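Long-range contacts in Alr4995 protein (PDB 6LRF), which acts as a bifunctional enzyme, an arginine dihydrolase that also carries ornithine cyclodeaminase activity: residues Glu368-Asp373 against Arg425-Gly430; Val375-Phe380 against Val433-Leu438; Ala407-Gln412 against Ala429-Ile434. One frame throughout, in Å; residues are numbered along the deposited sequence.

Contact 1. Residues Glu368-Asp373 against Arg425-Gly430; sequences EPVIQD and RDLKAG
The side chain of Val370 lies over the peptide group that follows Lys428, with Val370 CB 3.4 Å from Lys428 O and Val370 CG1 3.6 Å from Lys428 C. The Val370 and Leu427 side chains cross at about a right angle, CG2 of Val370 meeting CB of Leu427 at 4.1 Å. Two very straight hydrogen bonds tie the loops together beside this packing. Gly430 N gives its hydrogen to Val370 O at 2.8 Å, approaching from above the carbonyl plane, 31° out of it. Positive phi (103°) at Gly430 would jam a CB against the preceding carbonyl, so the turn needs glycine. The second bond runs from Ala429 N to Asp373 OD1 at 3.0 Å, nearly along the C-O axis of the carboxylate. Lys428, bent at chi2 and chi4, crosses Asp373 obliquely, with CD 3.9 Å from Asp373 OD1, while its amine does not contact the carboxylate. The loop after strand 366-369 is thus pinned to the loop leading into strand 432-435. Val370 also packs on Val433 of that strand, Leu427 rests on Val433 and Ala376, and at the far end Arg425 bonds to Gln617 of the second subunit.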
loop_
_atom_site.group_PDB
_atom_site.type_symbol
_atom_site.label_atom_id
_atom_site.label_comp_id
_atom_site.label_asym_id
_atom_site.label_seq_id
_atom_site.Cartn_x
_atom_site.Cartn_y
_atom_site.Cartn_z
ATOM N N GLU B 368 -45.987 2.291 -14.982
ATOM C CA GLU B 368 -46.289 3.713 -15.128
ATOM C C GLU B 368 -45.647 4.244 -16.411
ATOM O O GLU B 368 -44.571 3.792 -16.802
ATOM C CB GLU B 368 -45.802 4.504 -13.909
ATOM C CG GLU B 368 -46.626 4.280 -12.652
ATOM C CD GLU B 368 -48.088 4.668 -12.834
ATOM O OE1 GLU B 368 -48.358 5.621 -13.598
ATOM O OE2 GLU B 368 -48.971 4.023 -12.220
ATOM N N PRO B 369 -46.305 5.200 -17.080
ATOM C CA PRO B 369 -45.738 5.648 -18.356
ATOM C C PRO B 369 -44.604 6.645 -18.190
ATOM O O PRO B 369 -44.626 7.457 -17.285
ATOM C CB PRO B 369 -46.926 6.310 -19.051
ATOM C CG PRO B 369 -47.762 6.842 -17.916
ATOM C CD PRO B 369 -47.633 5.797 -16.823
ATOM N N VAL B 370 -43.603 6.554 -19.060
ATOM C CA VAL B 370 -42.637 7.625 -19.236
ATOM C C VAL B 370 -43.369 8.842 -19.816
ATOM O O VAL B 370 -44.115 8.700 -20.789
ATOM C CB VAL B 370 -41.485 7.190 -20.186
ATOM C CG1 VAL B 370 -40.561 8.351 -20.483
ATOM C CG2 VAL B 370 -40.724 6.022 -19.603
ATOM N N ILE B 371 -43.178 10.028 -19.237
ATOM C CA ILE B 371 -43.828 11.217 -19.793
ATOM C C ILE B 371 -42.837 12.232 -20.372
ATOM O O ILE B 371 -43.199 13.074 -21.183
ATOM C CB ILE B 371 -44.715 11.934 -18.750
ATOM C CG1 ILE B 371 -43.923 12.279 -17.489
ATOM C CG2 ILE B 371 -45.961 11.096 -18.417
ATOM C CD1 ILE B 371 -44.806 12.697 -16.352
ATOM N N GLN B 372 -41.582 12.132 -19.960
ATOM C CA GLN B 372 -40.532 13.053 -20.387
ATOM C C GLN B 372 -39.350 12.224 -20.891
ATOM O O GLN B 372 -38.839 11.381 -20.147
ATOM C CB GLN B 372 -40.138 13.950 -19.210
ATOM C CG GLN B 372 -39.067 14.960 -19.474
ATOM C CD GLN B 372 -38.782 15.807 -18.242
ATOM O OE1 GLN B 372 -39.508 15.741 -17.240
ATOM N NE2 GLN B 372 -37.714 16.602 -18.305
ATOM N N ASP B 373 -38.955 12.411 -22.154
ATOM C CA ASP B 373 -37.820 11.680 -22.730
ATOM C C ASP B 373 -36.628 11.583 -21.764
ATOM O O ASP B 373 -36.205 12.591 -21.214
ATOM C CB ASP B 373 -37.342 12.353 -24.019
ATOM C CG ASP B 373 -38.089 11.881 -25.241
ATOM O OD1 ASP B 373 -39.116 11.176 -25.102
ATOM O OD2 ASP B 373 -37.642 12.236 -26.352
ATOM N N ARG B 425 -31.497 7.490 -19.881
ATOM C CA ARG B 425 -31.493 8.496 -20.946
ATOM C C ARG B 425 -32.078 7.967 -22.263
ATOM O O ARG B 425 -32.415 8.753 -23.143
ATOM C CB ARG B 425 -30.073 9.038 -21.185
ATOM C CG ARG B 425 -29.069 8.034 -21.730
ATOM C CD ARG B 425 -27.796 8.746 -22.163
ATOM N NE ARG B 425 -26.808 7.847 -22.773
ATOM C CZ ARG B 425 -25.753 7.373 -22.125
ATOM N NH1 ARG B 425 -25.569 7.703 -20.858
ATOM N NH2 ARG B 425 -24.883 6.575 -22.725
ATOM N N ASP B 426 -32.221 6.650 -22.395
ATOM C CA ASP B 426 -32.817 6.069 -23.610
ATOM C C ASP B 426 -34.323 5.833 -23.521
ATOM O O ASP B 426 -34.916 5.291 -24.455
ATOM C CB ASP B 426 -32.157 4.732 -23.966
ATOM C CG ASP B 426 -30.696 4.882 -24.384
ATOM O OD1 ASP B 426 -30.286 5.991 -24.792
ATOM O OD2 ASP B 426 -29.966 3.868 -24.324
ATOM N N LEU B 427 -34.943 6.201 -22.399
ATOM C CA LEU B 427 -36.389 6.014 -22.269
ATOM C C LEU B 427 -37.116 7.049 -23.119
ATOM O O LEU B 427 -36.699 8.201 -23.189
ATOM C CB LEU B 427 -36.825 6.120 -20.807
ATOM C CG LEU B 427 -36.340 5.032 -19.853
ATOM C CD1 LEU B 427 -36.671 5.406 -18.407
ATOM C CD2 LEU B 427 -36.944 3.704 -20.211
ATOM N N LYS B 428 -38.201 6.636 -23.763
ATOM C CA LYS B 428 -38.989 7.553 -24.587
ATOM C C LYS B 428 -40.391 7.766 -24.021
ATOM O O LYS B 428 -41.019 6.812 -23.551
ATOM C CB LYS B 428 -39.091 7.016 -26.016
ATOM C CG LYS B 428 -37.762 6.983 -26.753
ATOM C CD LYS B 428 -37.343 8.393 -27.172
ATOM C CE LYS B 428 -36.126 8.376 -28.109
ATOM N NZ LYS B 428 -34.840 8.107 -27.387
ATOM N N ALA B 429 -40.875 9.008 -24.077
ATOM C CA ALA B 429 -42.250 9.324 -23.693
ATOM C C ALA B 429 -43.237 8.296 -24.275
ATOM O O ALA B 429 -43.156 7.928 -25.451
ATOM C CB ALA B 429 -42.612 10.749 -24.141
ATOM N N GLY B 430 -44.133 7.797 -23.430
ATOM C CA GLY B 430 -45.096 6.806 -23.860
ATOM C C GLY B 430 -44.766 5.393 -23.426
ATOM O O GLY B 430 -45.660 4.556 -23.297
#

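Contact 2. Residues Val375-Phe380 against Val433-Leu438; sequences VAPDDF and VIVDVL
A type II beta turn, Pro377 to Phe380, docks here on strand 432-435 through a single beta bridge, Phe380 CA lying 4.0 Å from Val435 CA. Asp379 takes the third turn position with positive phi (68°), and the closing bond from Phe380 N to Pro377 O is weak. The proline ring crosses Val433 obliquely, Pro377 CG coming within 3.8 Å of Val433 CB, and its CG also touches Val435. An alanine here would remove CG and CD and would probably lose this packing on both valines, loosening the start of the turn. Val435 CG1 sits 3.5 Å from Asp378 O, against the turn's backbone. The main polar link is Asp436 N to Asp379 O, 3.0 Å and in the carbonyl plane. With Asp379 CG anti to its backbone N, Asp436 N also makes a weak bond to Asp379 OD2 at 3.2 Å, one N-H thus serving two oxygens. A water donates to both Asp379 O and Asp436 O, bridging the two carbonyls. The carboxylates approach to 4.1 Å between Asp379 OD2 and Asp436 OD2. The repulsion is probably eased at Asp436 by His340, which bonds OD2, and by Val437 N, which OD1 accepts through its anti lone pair; Asp379 OD2 also has Glu344 nearby, which may raise its pKa. Phe380 adopts the crowded chi1 (65°), and Ala376 CB lies 3.6 Å above one ring face, toward the rim. The ring packs on helix 554-567 and Pro377 on Glu368, so the turn lies between strand 432-435 and that helix, while Val437 packs on helix 340-352.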
loop_
_atom_site.group_PDB
_atom_site.type_symbol
_atom_site.label_atom_id
_atom_site.label_comp_id
_atom_site.label_asym_id
_atom_site.label_seq_id
_atom_site.Cartn_x
_atom_site.Cartn_y
_atom_site.Cartn_z
ATOM N N VAL B 375 -36.410 10.211 -18.794
ATOM C CA VAL B 375 -36.752 10.313 -17.373
ATOM C C VAL B 375 -37.694 9.159 -17.045
ATOM O O VAL B 375 -38.674 8.957 -17.738
ATOM C CB VAL B 375 -37.415 11.673 -17.033
ATOM C CG1 VAL B 375 -37.923 11.700 -15.590
ATOM C CG2 VAL B 375 -36.446 12.837 -17.278
ATOM N N ALA B 376 -37.387 8.371 -16.018
ATOM C CA ALA B 376 -38.269 7.264 -15.634
ATOM C C ALA B 376 -39.342 7.798 -14.688
ATOM O O ALA B 376 -39.122 8.817 -14.026
ATOM C CB ALA B 376 -37.478 6.138 -14.982
ATOM N N PRO B 377 -40.518 7.145 -14.655
ATOM C CA PRO B 377 -41.544 7.521 -13.674
ATOM C C PRO B 377 -41.048 7.254 -12.288
ATOM O O PRO B 377 -40.164 6.415 -12.109
ATOM C CB PRO B 377 -42.730 6.605 -14.007
ATOM C CG PRO B 377 -42.117 5.457 -14.759
ATOM C CD PRO B 377 -40.978 6.061 -15.537
ATOM N N ASP B 378 -41.619 7.951 -11.315
ATOM C CA ASP B 378 -41.162 7.837 -9.945
ATOM C C ASP B 378 -41.336 6.415 -9.425
ATOM O O ASP B 378 -42.299 5.732 -9.768
ATOM C CB ASP B 378 -41.908 8.828 -9.062
ATOM C CG ASP B 378 -41.100 9.240 -7.859
ATOM O OD1 ASP B 378 -40.199 10.104 -8.012
ATOM O OD2 ASP B 378 -41.359 8.688 -6.766
ATOM N N ASP B 379 -40.389 5.986 -8.600
ATOM C CA ASP B 379 -40.360 4.650 -8.011
ATOM C C ASP B 379 -40.100 3.544 -9.037
ATOM O O ASP B 379 -40.457 2.391 -8.809
ATOM C CB ASP B 379 -41.662 4.357 -7.253
ATOM C CG ASP B 379 -41.533 3.168 -6.312
ATOM O OD1 ASP B 379 -40.438 2.985 -5.721
ATOM O OD2 ASP B 379 -42.516 2.409 -6.188
ATOM N N PHE B 380 -39.441 3.878 -10.148
ATOM C CA PHE B 380 -39.065 2.847 -11.120
ATOM C C PHE B 380 -38.183 1.792 -10.458
ATOM O O PHE B 380 -37.353 2.095 -9.596
ATOM C CB PHE B 380 -38.352 3.459 -12.339
ATOM C CG PHE B 380 -37.032 4.098 -12.020
ATOM C CD1 PHE B 380 -36.984 5.346 -11.427
ATOM C CD2 PHE B 380 -35.839 3.455 -12.330
ATOM C CE1 PHE B 380 -35.778 5.941 -11.123
ATOM C CE2 PHE B 380 -34.611 4.051 -12.045
ATOM C CZ PHE B 380 -34.586 5.294 -11.440
ATOM N N VAL B 433 -43.097 1.619 -17.866
ATOM C CA VAL B 433 -41.953 1.244 -17.067
ATOM C C VAL B 433 -42.399 0.645 -15.726
ATOM O O VAL B 433 -43.296 1.166 -15.072
ATOM C CB VAL B 433 -41.021 2.470 -16.850
ATOM C CG1 VAL B 433 -40.048 2.222 -15.713
ATOM C CG2 VAL B 433 -40.258 2.788 -18.157
ATOM N N ILE B 434 -41.778 -0.468 -15.339
ATOM C CA ILE B 434 -42.044 -1.109 -14.057
ATOM C C ILE B 434 -41.662 -0.220 -12.881
ATOM O O ILE B 434 -40.544 0.326 -12.821
ATOM C CB ILE B 434 -41.294 -2.451 -13.973
ATOM C CG1 ILE B 434 -41.834 -3.369 -15.065
ATOM C CG2 ILE B 434 -41.431 -3.078 -12.582
ATOM C CD1 ILE B 434 -41.278 -4.718 -15.037
ATOM N N VAL B 435 -42.621 -0.042 -11.970
ATOM C CA VAL B 435 -42.419 0.693 -10.721
ATOM C C VAL B 435 -42.762 -0.256 -9.586
ATOM O O VAL B 435 -43.338 -1.324 -9.826
ATOM C CB VAL B 435 -43.288 1.960 -10.613
ATOM C CG1 VAL B 435 -42.969 2.935 -11.742
ATOM C CG2 VAL B 435 -44.766 1.588 -10.620
ATOM N N ASP B 436 -42.418 0.130 -8.361
ATOM C CA ASP B 436 -42.644 -0.720 -7.190
ATOM C C ASP B 436 -41.844 -2.023 -7.323
ATOM O O ASP B 436 -40.844 -2.072 -8.047
ATOM C CB ASP B 436 -44.143 -1.001 -7.003
ATOM C CG ASP B 436 -44.528 -1.236 -5.539
ATOM O OD1 ASP B 436 -44.149 -2.291 -4.972
ATOM O OD2 ASP B 436 -45.227 -0.372 -4.964
ATOM N N VAL B 437 -42.255 -3.071 -6.616
ATOM C CA VAL B 437 -41.447 -4.287 -6.531
ATOM C C VAL B 437 -42.272 -5.558 -6.687
ATOM O O VAL B 437 -41.813 -6.647 -6.368
ATOM C CB VAL B 437 -40.669 -4.361 -5.176
ATOM C CG1 VAL B 437 -39.637 -3.223 -5.066
ATOM C CG2 VAL B 437 -41.635 -4.315 -3.990
ATOM N N LEU B 438 -43.496 -5.422 -7.176
ATOM C CA LEU B 438 -44.328 -6.589 -7.454
ATOM C C LEU B 438 -44.030 -7.206 -8.815
ATOM O O LEU B 438 -43.588 -6.520 -9.733
ATOM C CB LEU B 438 -45.812 -6.211 -7.394
ATOM C CG LEU B 438 -46.335 -5.735 -6.043
ATOM C CD1 LEU B 438 -47.779 -5.265 -6.186
ATOM C CD2 LEU B 438 -46.219 -6.871 -5.054
HETATM O O HOH W 1 -39.244 0.051 -7.465
#

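Contact 3. Residues Ala407-Gln412 against Ala429-Ile434; sequences AIAITQ and AGEQVI
The flat groups here are peptide units of two antiparallel strands that meet through N-H and C=O, with Ala407, Ala409 and Val433 on one face of the sheet and Ile408, Ile410 and Ile434 on the other. Ile410 N donates to Gln432 O at 2.8 Å, in the carbonyl plane. Ile434 N reaches Ile408 O at 3.1 Å, nearly along the C=O axis. Between these bonds Ala409 and Val433 form a non-hydrogen-bonded pair, with Ala409 CA 3.2 Å from Gln432 O in a CA-H...O contact. Val433 CG1 also touches Ala407 CB at 4.0 Å. Ile408 and Ile434 run alongside each other in the same direction, Ile408 CG2 against Ile434 CD1 at 3.8 Å. Ile410 crosses Ile434 obliquely, CG1 to CG1 at 4.1 Å. The short strand axes make 136°, an antiparallel pair strongly splayed from 180°. A water takes the hydrogen of Ile408 N and donates to Ile434 O, bridging the two backbones. Glu431 OE2 is 3.9 Å from Ala409 CB, while OE1 forms a salt bridge with Lys422 and accepts Lys428 N. The contact therefore combines a largely buried aliphatic layer with backbone groups of Ile408, Ile410, Gln432 and Ile434 bonded directly or through the water, and its one carboxylate is charge-paired on strand 416-422.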
loop_
_atom_site.group_PDB
_atom_site.type_symbol
_atom_site.label_atom_id
_atom_site.label_comp_id
_atom_site.label_asym_id
_atom_site.label_seq_id
_atom_site.Cartn_x
_atom_site.Cartn_y
_atom_site.Cartn_z
ATOM N N ALA B 407 -33.871 0.834 -16.166
ATOM C CA ALA B 407 -35.281 0.615 -15.912
ATOM C C ALA B 407 -35.765 -0.515 -16.814
ATOM O O ALA B 407 -35.111 -0.870 -17.790
ATOM C CB ALA B 407 -36.084 1.894 -16.155
ATOM N N ILE B 408 -36.912 -1.091 -16.497
ATOM C CA ILE B 408 -37.443 -2.146 -17.352
ATOM C C ILE B 408 -38.684 -1.633 -18.069
ATOM O O ILE B 408 -39.686 -1.308 -17.437
ATOM C CB ILE B 408 -37.762 -3.402 -16.543
ATOM C CG1 ILE B 408 -36.488 -3.895 -15.842
ATOM C CG2 ILE B 408 -38.328 -4.502 -17.434
ATOM C CD1 ILE B 408 -36.694 -5.167 -15.048
ATOM N N ALA B 409 -38.595 -1.537 -19.393
ATOM C CA ALA B 409 -39.693 -1.035 -20.209
ATOM C C ALA B 409 -40.461 -2.214 -20.804
ATOM O O ALA B 409 -39.879 -3.217 -21.200
ATOM C CB ALA B 409 -39.169 -0.112 -21.313
ATOM N N ILE B 410 -41.779 -2.089 -20.841
ATOM C CA ILE B 410 -42.656 -3.151 -21.301
ATOM C C ILE B 410 -43.414 -2.610 -22.482
ATOM O O ILE B 410 -43.988 -1.519 -22.408
ATOM C CB ILE B 410 -43.683 -3.604 -20.221
ATOM C CG1 ILE B 410 -42.986 -3.943 -18.908
ATOM C CG2 ILE B 410 -44.511 -4.801 -20.722
ATOM C CD1 ILE B 410 -41.997 -5.096 -19.042
ATOM N N THR B 411 -43.432 -3.364 -23.570
ATOM C CA THR B 411 -44.228 -2.958 -24.709
ATOM C C THR B 411 -44.895 -4.169 -25.394
ATOM O O THR B 411 -44.408 -5.308 -25.319
ATOM C CB THR B 411 -43.364 -2.135 -25.704
ATOM O OG1 THR B 411 -44.155 -1.777 -26.845
ATOM C CG2 THR B 411 -42.160 -2.914 -26.150
ATOM N N GLN B 412 -46.053 -3.922 -26.001
ATOM C CA GLN B 412 -46.736 -4.930 -26.809
ATOM C C GLN B 412 -46.268 -4.738 -28.260
ATOM O O GLN B 412 -46.303 -3.632 -28.782
ATOM C CB GLN B 412 -48.269 -4.802 -26.682
ATOM C CG GLN B 412 -49.074 -5.847 -27.461
ATOM C CD GLN B 412 -48.965 -7.266 -26.884
ATOM O OE1 GLN B 412 -49.084 -7.481 -25.674
ATOM N NE2 GLN B 412 -48.745 -8.240 -27.759
ATOM N N ALA B 429 -40.875 9.008 -24.077
ATOM C CA ALA B 429 -42.250 9.324 -23.693
ATOM C C ALA B 429 -43.237 8.296 -24.275
ATOM O O ALA B 429 -43.156 7.928 -25.451
ATOM C CB ALA B 429 -42.612 10.749 -24.141
ATOM N N GLY B 430 -44.133 7.797 -23.430
ATOM C CA GLY B 430 -45.096 6.806 -23.860
ATOM C C GLY B 430 -44.766 5.393 -23.426
ATOM O O GLY B 430 -45.660 4.556 -23.297
ATOM N N GLU B 431 -43.487 5.103 -23.201
ATOM C CA GLU B 431 -43.115 3.747 -22.791
ATOM C C GLU B 431 -43.629 3.445 -21.387
ATOM O O GLU B 431 -43.655 4.324 -20.521
ATOM C CB GLU B 431 -41.597 3.545 -22.847
ATOM C CG GLU B 431 -41.014 3.590 -24.247
ATOM C CD GLU B 431 -39.573 3.075 -24.305
ATOM O OE1 GLU B 431 -38.640 3.861 -24.005
ATOM O OE2 GLU B 431 -39.372 1.893 -24.668
ATOM N N GLN B 432 -44.049 2.204 -21.178
ATOM C CA GLN B 432 -44.469 1.729 -19.863
ATOM C C GLN B 432 -43.272 1.159 -19.096
ATOM O O GLN B 432 -42.536 0.322 -19.608
ATOM C CB GLN B 432 -45.559 0.665 -20.000
ATOM C CG GLN B 432 -46.857 1.190 -20.594
ATOM C CD GLN B 432 -47.566 2.151 -19.665
ATOM O OE1 GLN B 432 -47.669 1.906 -18.459
ATOM N NE2 GLN B 432 -48.060 3.258 -20.219
ATOM N N VAL B 433 -43.097 1.619 -17.866
ATOM C CA VAL B 433 -41.953 1.244 -17.067
ATOM C C VAL B 433 -42.399 0.645 -15.726
ATOM O O VAL B 433 -43.296 1.166 -15.072
ATOM C CB VAL B 433 -41.021 2.470 -16.850
ATOM C CG1 VAL B 433 -40.048 2.222 -15.713
ATOM C CG2 VAL B 433 -40.258 2.788 -18.157
ATOM N N ILE B 434 -41.778 -0.468 -15.339
ATOM C CA ILE B 434 -42.044 -1.109 -14.057
ATOM C C ILE B 434 -41.662 -0.220 -12.881
ATOM O O ILE B 434 -40.544 0.326 -12.821
ATOM C CB ILE B 434 -41.294 -2.451 -13.973
ATOM C CG1 ILE B 434 -41.834 -3.369 -15.065
ATOM C CG2 ILE B 434 -41.431 -3.078 -12.582
ATOM C CD1 ILE B 434 -41.278 -4.718 -15.037
HETATM O O HOH W 2 -38.087 -0.201 -14.102
#

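How the contacts relate
Contacts 2 and 3 use strand 432-435, and contact 1 joins the loop leading into it to the end of strand 366-369; strand 432-435 lies between strands 366-369 and 407-413 in one mixed sheet. Their centres are close, about 11 Å between contacts 1 and 2, 8 Å between 1 and 3 and 9 Å between 2 and 3. Along the chain, 368-373 and 375-380 come first, then 407-412, and finally the connected run 425-438; contacts 1 and 2 therefore cross in sequence. Probable hydrogen bonds Val370 N to Glu431 O and Glu368 O to Val433 N pair strand 366-369 with 432-435. Contacts 1 and 2 join the two family regions, whereas contact 3 lies within the second.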